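Local coordinates for BZZ1 protein (PDB 1ZUU), which takes part in endocytosis and trafficking to the vacuole and, with type I myosins, restores polarity of the actin cytoskeleton after salt stress (this is its first SH3 domain), at residues P22-S27 / D43-T48. Sequence-based numbering, arbitrary orientation. Where two conformers were deposited one is given.
Sequences PGDKIS and DTTGET
Both polar backbone atoms of Lys25 are engaged by the turn at Asp43 and Thr44. Its N-H points almost straight at the hydroxyl of Thr44, with N to OG1 at 2.8 Å and an N-H...O angle of 177°. Thr44 can present this oxygen because OG1 is anti to its own carbonyl carbon (chi1 -65°) and its CB is directed toward 22-27. On the same side, the carbonyl oxygen of Lys25 accepts the backbone N of Asp43 at 2.8 Å, a bent bond at 132°. More weakly, Lys25 O also accepts Thr44 N at 3.4 Å. One carbonyl thus receives two successive amides of the turn, while a side chain of the same turn grips the amide.

The remaining contacts are van der Waals. The methyl CG2 of Thr44 lies 3.5 Å from OD1 of Asp24, the two side chains crossing at about a right angle. Lys25 passes the hydroxyl with its aliphatic part: the bend at chi2 sets CD beside it, CB and CD each 3.7 Å from Thr44 OG1, while the rest of the chain leads the amine away. The Asp24 carboxylate is held from elsewhere: OD2 accepts the backbone N of Thr21 and ND2 of Asn42, a residue whose OD1 in turn takes the N of Thr45.

Gly46 and Glu47 both face Asn42 in a G1 beta bulge, which closes the hairpin between strands 37-42 and 47-52. The contact therefore ties this hairpin turn, in the SH3 fold the distal loop, to the chain leading into strand 26-28, at the surface of the small beta barrel.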
ATOM      1  N   PRO A  22      -2.348  -8.903   4.091  1.00  4.36           N
ATOM      2  CA  PRO A  22      -2.668  -8.720   5.554  1.00  5.17           C
ATOM      3  C   PRO A  22      -1.508  -9.171   6.398  1.00  4.98           C
ATOM      4  O   PRO A  22      -0.939 -10.260   6.178  1.00  5.88           O
ATOM      5  CB  PRO A  22      -3.933  -9.586   5.711  1.00  6.08           C
ATOM      6  CG  PRO A  22      -4.638  -9.412   4.377  1.00  6.41           C
ATOM      7  CD  PRO A  22      -3.491  -9.505   3.360  1.00  5.42           C
ATOM      8  N   GLY A  23      -1.156  -8.346   7.376  1.00  5.31           N
ATOM      9  CA  GLY A  23      -0.030  -8.609   8.258  1.00  5.51           C
ATOM     10  C   GLY A  23       1.271  -7.909   7.890  1.00  5.28           C
ATOM     11  O   GLY A  23       2.174  -7.862   8.691  1.00  7.95           O
ATOM     12  N   ASP A  24       1.365  -7.397   6.660  1.00  4.46           N
ATOM     13  CA  ASP A  24       2.607  -6.682   6.275  1.00  4.07           C
ATOM     14  C   ASP A  24       2.697  -5.376   7.087  1.00  4.29           C
ATOM     15  O   ASP A  24       1.682  -4.698   7.364  1.00  5.35           O
ATOM     16  CB  ASP A  24       2.575  -6.385   4.803  1.00  4.27           C
ATOM     17  CG  ASP A  24       2.767  -7.627   3.898  1.00  4.72           C
ATOM     18  OD1 ASP A  24       3.148  -8.704   4.428  1.00  5.54           O
ATOM     19  OD2 ASP A  24       2.538  -7.472   2.669  1.00  5.04           O
ATOM     20  N   LYS A  25       3.926  -5.017   7.402  1.00  3.68           N
ATOM     21  CA  LYS A  25       4.205  -3.739   8.075  1.00  4.48           C
ATOM     22  C   LYS A  25       4.388  -2.647   7.004  1.00  4.51           C
ATOM     23  O   LYS A  25       5.192  -2.813   6.093  1.00  5.95           O
ATOM     24  CB  LYS A  25       5.526  -3.843   8.895  1.00  4.97           C
ATOM     25  CG  LYS A  25       5.492  -4.509  10.159  1.00  7.09           C
ATOM     26  CD  LYS A  25       5.123  -5.937  10.209  1.00  6.99           C
ATOM     27  CE  LYS A  25       5.442  -6.552  11.580  1.00  7.63           C
ATOM     28  NZ  LYS A  25       5.100  -7.921  11.623  1.00  7.13           N
ATOM     29  N   ILE A  26       3.595  -1.576   7.125  1.00  4.61           N
ATOM     30  CA  ILE A  26       3.564  -0.545   6.099  1.00  4.08           C
ATOM     31  C   ILE A  26       3.784   0.841   6.738  1.00  4.75           C
ATOM     32  O   ILE A  26       3.580   1.017   7.968  1.00  5.19           O
ATOM     33  CB  ILE A  26       2.276  -0.570   5.250  1.00  4.61           C
ATOM     34  CG1 ILE A  26       1.041  -0.213   6.094  1.00  5.60           C
ATOM     35  CG2 ILE A  26       2.139  -1.934   4.541  1.00  5.15           C
ATOM     36  CD1 ILE A  26      -0.249  -0.080   5.277  1.00  6.45           C
ATOM     37  N   SER A  27       4.101   1.801   5.899  1.00  4.21           N
ATOM     38  CA  SER A  27       4.243   3.196   6.328  1.00  4.71           C
ATOM     39  C   SER A  27       3.796   4.101   5.162  1.00  4.07           C
ATOM     40  O   SER A  27       3.900   3.767   3.993  1.00  4.72           O
ATOM     41  CB  SER A  27       5.687   3.504   6.704  1.00  5.67           C
ATOM     42  OG  SER A  27       6.534   3.393   5.594  1.00  6.68           O
ATOM     43  N   ASP A  43       7.393  -2.302   4.512  1.00  3.71           N
ATOM     44  CA  ASP A  43       8.662  -2.662   5.138  1.00  3.51           C
ATOM     45  C   ASP A  43       8.815  -4.177   5.248  1.00  3.68           C
ATOM     46  O   ASP A  43       9.974  -4.648   5.334  1.00  4.83           O
ATOM     47  CB  ASP A  43       8.887  -1.954   6.482  1.00  4.36           C
ATOM     48  CG  ASP A  43       9.291  -0.473   6.349  1.00  4.99           C
ATOM     49  OD1 ASP A  43       9.520  -0.010   5.211  1.00  5.93           O
ATOM     50  OD2 ASP A  43       9.378   0.227   7.400  1.00  6.13           O
ATOM     51  N   THR A  44       7.748  -4.939   5.250  1.00  3.79           N
ATOM     52  CA  THR A  44       7.878  -6.399   5.194  1.00  4.02           C
ATOM     53  C   THR A  44       8.569  -6.831   3.911  1.00  4.23           C
ATOM     54  O   THR A  44       9.457  -7.701   3.916  1.00  5.07           O
ATOM     55  CB  THR A  44       6.517  -7.070   5.356  1.00  4.24           C
ATOM     56  OG1 THR A  44       6.039  -6.780   6.682  1.00  4.36           O
ATOM     57  CG2 THR A  44       6.596  -8.563   5.120  1.00  4.21           C
ATOM     58  N   THR A  45       8.182  -6.254   2.755  1.00  4.09           N
ATOM     59  CA  THR A  45       8.723  -6.693   1.471  1.00  5.40           C
ATOM     60  C   THR A  45       9.927  -5.844   1.000  1.00  5.38           C
ATOM     61  O   THR A  45      10.663  -6.321   0.118  1.00  7.13           O
ATOM     62  CB  THR A  45       7.624  -6.647   0.399  1.00  5.28           C
ATOM     63  OG1 THR A  45       7.294  -5.296   0.204  1.00  5.29           O
ATOM     64  CG2 THR A  45       6.420  -7.481   0.787  1.00  5.81           C
ATOM     65  N   GLY A  46      10.041  -4.624   1.482  0.50  5.61           N
ATOM     66  CA  GLY A  46      11.071  -3.717   1.053  0.50  6.18           C
ATOM     67  C   GLY A  46      10.733  -2.830  -0.122  0.50  4.94           C
ATOM     68  O   GLY A  46      11.626  -2.128  -0.605  0.50  6.09           O
ATOM     69  N   GLU A  47       9.488  -2.826  -0.604  0.50  5.05           N
ATOM     70  CA  GLU A  47       9.114  -2.098  -1.805  0.50  4.80           C
ATOM     71  C   GLU A  47       8.308  -0.868  -1.425  0.50  5.05           C
ATOM     72  O   GLU A  47       7.711  -0.783  -0.347  0.50  6.14           O
ATOM     73  CB  GLU A  47       8.265  -2.987  -2.714  0.50  5.81           C
ATOM     74  CG  GLU A  47       8.882  -4.335  -3.048  0.50  7.40           C
ATOM     75  CD  GLU A  47      10.281  -4.246  -3.587  0.50  9.10           C
ATOM     76  OE1 GLU A  47      10.609  -3.230  -4.233  0.50  9.20           O
ATOM     77  OE2 GLU A  47      11.033  -5.251  -3.476  0.50 12.83           O
ATOM     78  N   THR A  48       8.279   0.074  -2.371  1.00  4.58           N
ATOM     79  CA  THR A  48       7.574   1.359  -2.219  1.00  4.34           C
ATOM     80  C   THR A  48       6.749   1.605  -3.471  1.00  4.36           C
ATOM     81  O   THR A  48       7.265   1.452  -4.611  1.00  4.95           O
ATOM     82  CB  THR A  48       8.581   2.521  -2.072  1.00  6.26           C
ATOM     83  OG1 THR A  48       9.382   2.302  -0.919  1.00  8.50           O
ATOM     84  CG2 THR A  48       7.938   3.893  -2.021  1.00  7.46           C
TER